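Local coordinates for mandelate racemase/muconate lactonizing enzyme-like protein (Rubrobacter xylanophilus DSM 9941, PDB 2QQ6), which is probably a magnesium-dependent lyase or isomerase of the enolase superfamily, whose exact reaction and substrate are not established, at residues 70-74 with 271-275. Residues are numbered along the deposited sequence; the frame is centred on the assembly and turned at random.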
loop_
_atom_site.group_PDB
_atom_site.type_symbol
_atom_site.label_atom_id
_atom_site.label_comp_id
_atom_site.label_asym_id
_atom_site.label_seq_id
_atom_site.Cartn_x
_atom_site.Cartn_y
_atom_site.Cartn_z
ATOM N N TYR B 70 6.614 9.256 -13.174
ATOM C CA TYR B 70 5.803 8.691 -12.108
ATOM C C TYR B 70 5.429 7.276 -12.549
ATOM O O TYR B 70 5.543 6.311 -11.788
ATOM C CB TYR B 70 4.537 9.539 -11.895
ATOM C CG TYR B 70 3.560 8.964 -10.880
ATOM C CD1 TYR B 70 3.940 8.756 -9.551
ATOM C CD2 TYR B 70 2.267 8.601 -11.256
ATOM C CE1 TYR B 70 3.054 8.191 -8.623
ATOM C CE2 TYR B 70 1.380 8.040 -10.344
ATOM C CZ TYR B 70 1.778 7.833 -9.029
ATOM O OH TYR B 70 0.912 7.244 -8.130
ATOM N N GLU B 71 5.001 7.169 -13.802
ATOM C CA GLU B 71 4.612 5.901 -14.375
ATOM C C GLU B 71 5.795 4.980 -14.473
ATOM O O GLU B 71 5.649 3.772 -14.460
ATOM C CB GLU B 71 4.008 6.128 -15.748
ATOM C CG GLU B 71 2.633 6.748 -15.665
ATOM C CD GLU B 71 1.656 5.864 -14.903
ATOM O OE1 GLU B 71 0.907 6.412 -14.061
ATOM O OE2 GLU B 71 1.636 4.629 -15.149
ATOM N N LYS B 72 6.979 5.556 -14.578
ATOM C CA LYS B 72 8.192 4.759 -14.659
ATOM C C LYS B 72 8.372 4.072 -13.308
ATOM O O LYS B 72 8.530 2.852 -13.223
ATOM C CB LYS B 72 9.378 5.681 -14.961
ATOM C CG LYS B 72 10.767 5.084 -14.784
ATOM C CD LYS B 72 11.276 4.394 -16.026
ATOM C CE LYS B 72 12.785 4.125 -15.924
ATOM N NZ LYS B 72 13.612 5.374 -15.936
HETATM N N MSE B 73 8.315 4.865 -12.246
HETATM C CA MSE B 73 8.499 4.334 -10.905
HETATM C C MSE B 73 7.307 3.518 -10.450
HETATM O O MSE B 73 7.468 2.410 -9.922
HETATM C CB MSE B 73 8.743 5.470 -9.916
HETATM C CG MSE B 73 9.935 6.365 -10.245
HETATM SE SE MSE B 73 10.027 7.849 -8.950
HETATM C CE MSE B 73 8.893 9.141 -9.909
ATOM N N ARG B 74 6.112 4.062 -10.658
ATOM C CA ARG B 74 4.902 3.367 -10.254
ATOM C C ARG B 74 4.895 1.992 -10.889
ATOM O O ARG B 74 4.751 0.986 -10.197
ATOM C CB ARG B 74 3.662 4.140 -10.685
ATOM C CG ARG B 74 2.530 4.127 -9.652
ATOM C CD ARG B 74 1.203 4.348 -10.344
ATOM N NE ARG B 74 0.966 3.250 -11.277
ATOM C CZ ARG B 74 0.287 3.368 -12.408
ATOM N NH1 ARG B 74 -0.227 4.545 -12.739
ATOM N NH2 ARG B 74 0.149 2.321 -13.214
ATOM N N TYR B 271 -5.707 5.516 -2.386
ATOM C CA TYR B 271 -4.628 5.996 -3.253
ATOM C C TYR B 271 -4.883 5.695 -4.728
ATOM O O TYR B 271 -5.591 4.749 -5.057
ATOM C CB TYR B 271 -3.300 5.328 -2.887
ATOM C CG TYR B 271 -2.953 5.254 -1.420
ATOM C CD1 TYR B 271 -3.741 4.533 -0.531
ATOM C CD2 TYR B 271 -1.802 5.879 -0.925
ATOM C CE1 TYR B 271 -3.391 4.430 0.816
ATOM C CE2 TYR B 271 -1.444 5.784 0.418
ATOM C CZ TYR B 271 -2.242 5.057 1.284
ATOM O OH TYR B 271 -1.891 4.938 2.610
ATOM N N THR B 272 -4.279 6.491 -5.607
ATOM C CA THR B 272 -4.370 6.324 -7.073
ATOM C C THR B 272 -5.710 6.484 -7.759
ATOM O O THR B 272 -6.771 6.182 -7.209
ATOM C CB THR B 272 -3.809 4.953 -7.579
ATOM O OG1 THR B 272 -4.654 3.886 -7.140
ATOM C CG2 THR B 272 -2.398 4.729 -7.086
ATOM N N ARG B 273 -5.631 6.939 -8.999
ATOM C CA ARG B 273 -6.807 7.157 -9.809
ATOM C C ARG B 273 -7.642 5.887 -9.909
ATOM O O ARG B 273 -8.870 5.936 -9.877
ATOM C CB ARG B 273 -6.386 7.621 -11.198
ATOM C CG ARG B 273 -5.350 6.736 -11.858
ATOM C CD ARG B 273 -5.090 7.241 -13.261
ATOM N NE ARG B 273 -4.031 6.502 -13.938
ATOM C CZ ARG B 273 -2.742 6.587 -13.633
ATOM N NH1 ARG B 273 -2.332 7.384 -12.657
ATOM N NH2 ARG B 273 -1.863 5.867 -14.307
ATOM N N PHE B 274 -6.977 4.749 -10.024
ATOM C CA PHE B 274 -7.687 3.487 -10.118
ATOM C C PHE B 274 -8.633 3.230 -8.955
ATOM O O PHE B 274 -9.685 2.622 -9.124
ATOM C CB PHE B 274 -6.687 2.346 -10.229
ATOM C CG PHE B 274 -5.870 2.395 -11.480
ATOM C CD1 PHE B 274 -4.553 2.856 -11.452
ATOM C CD2 PHE B 274 -6.428 2.011 -12.702
ATOM C CE1 PHE B 274 -3.799 2.930 -12.629
ATOM C CE2 PHE B 274 -5.689 2.082 -13.884
ATOM C CZ PHE B 274 -4.374 2.541 -13.851
ATOM N N ASP B 275 -8.271 3.696 -7.771
ATOM C CA ASP B 275 -9.118 3.472 -6.620
ATOM C C ASP B 275 -10.210 4.515 -6.455
ATOM O O ASP B 275 -11.283 4.222 -5.940
ATOM C CB ASP B 275 -8.263 3.373 -5.366
ATOM C CG ASP B 275 -7.323 2.183 -5.405
ATOM O OD1 ASP B 275 -7.802 1.038 -5.549
ATOM O OD2 ASP B 275 -6.100 2.393 -5.295
#
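A salt-bridge network joins the two domains of this enolase-superfamily subunit: helix 66-76 of the N-terminal capping domain faces residues 271-275, on helix 272-282 of the TIM-barrel domain. The backbones stay well apart, Arg74 CA and Thr272 CA being the nearest pair at 10.2 Å, so long side chains must span the gap. Arginine suits this task. Arg273 has chi1 p and then chi2 and chi3 both t, an extended arm that brings its guanidinium to the cap helix although its CA-to-CB bond points sideways. Glu71 bends with chi1 and chi2 both m and presents a carboxylate that both arginines share. Arg74 has chi1 at -141°, between wells, and its p chi3 bends the chain so that the head group returns to Glu71. NH1 of Arg273 also bridges to Glu300, a second counter-charge on another barrel-domain helix, 298-310. Tyr70, with chi1 t, is buried against Ile88 and Leu91 of helix 86-106 and turns its ring edge to Arg273; its OH lies a loose 4.3 Å from CG2 of Thr272. Thr272 is small enough to fit there, and its p rotamer lets OG1 donate to Tyr271 O. Flat Phe274 sets its ring edge over one face of the Arg74 guanidinium, with CE1 3.9 Å from NH1. Glu248 of the second subunit packs on both Arg74 and Phe274. At the centre, Arg74 NH1 and Arg273 NH2, both donors, approach to 2.6 Å, while Glu71 OE1 partly offsets their like charge, lying 2.6 Å from Arg74 NH1 and accepting a 2.8 Å hydrogen bond from Arg273 NH2.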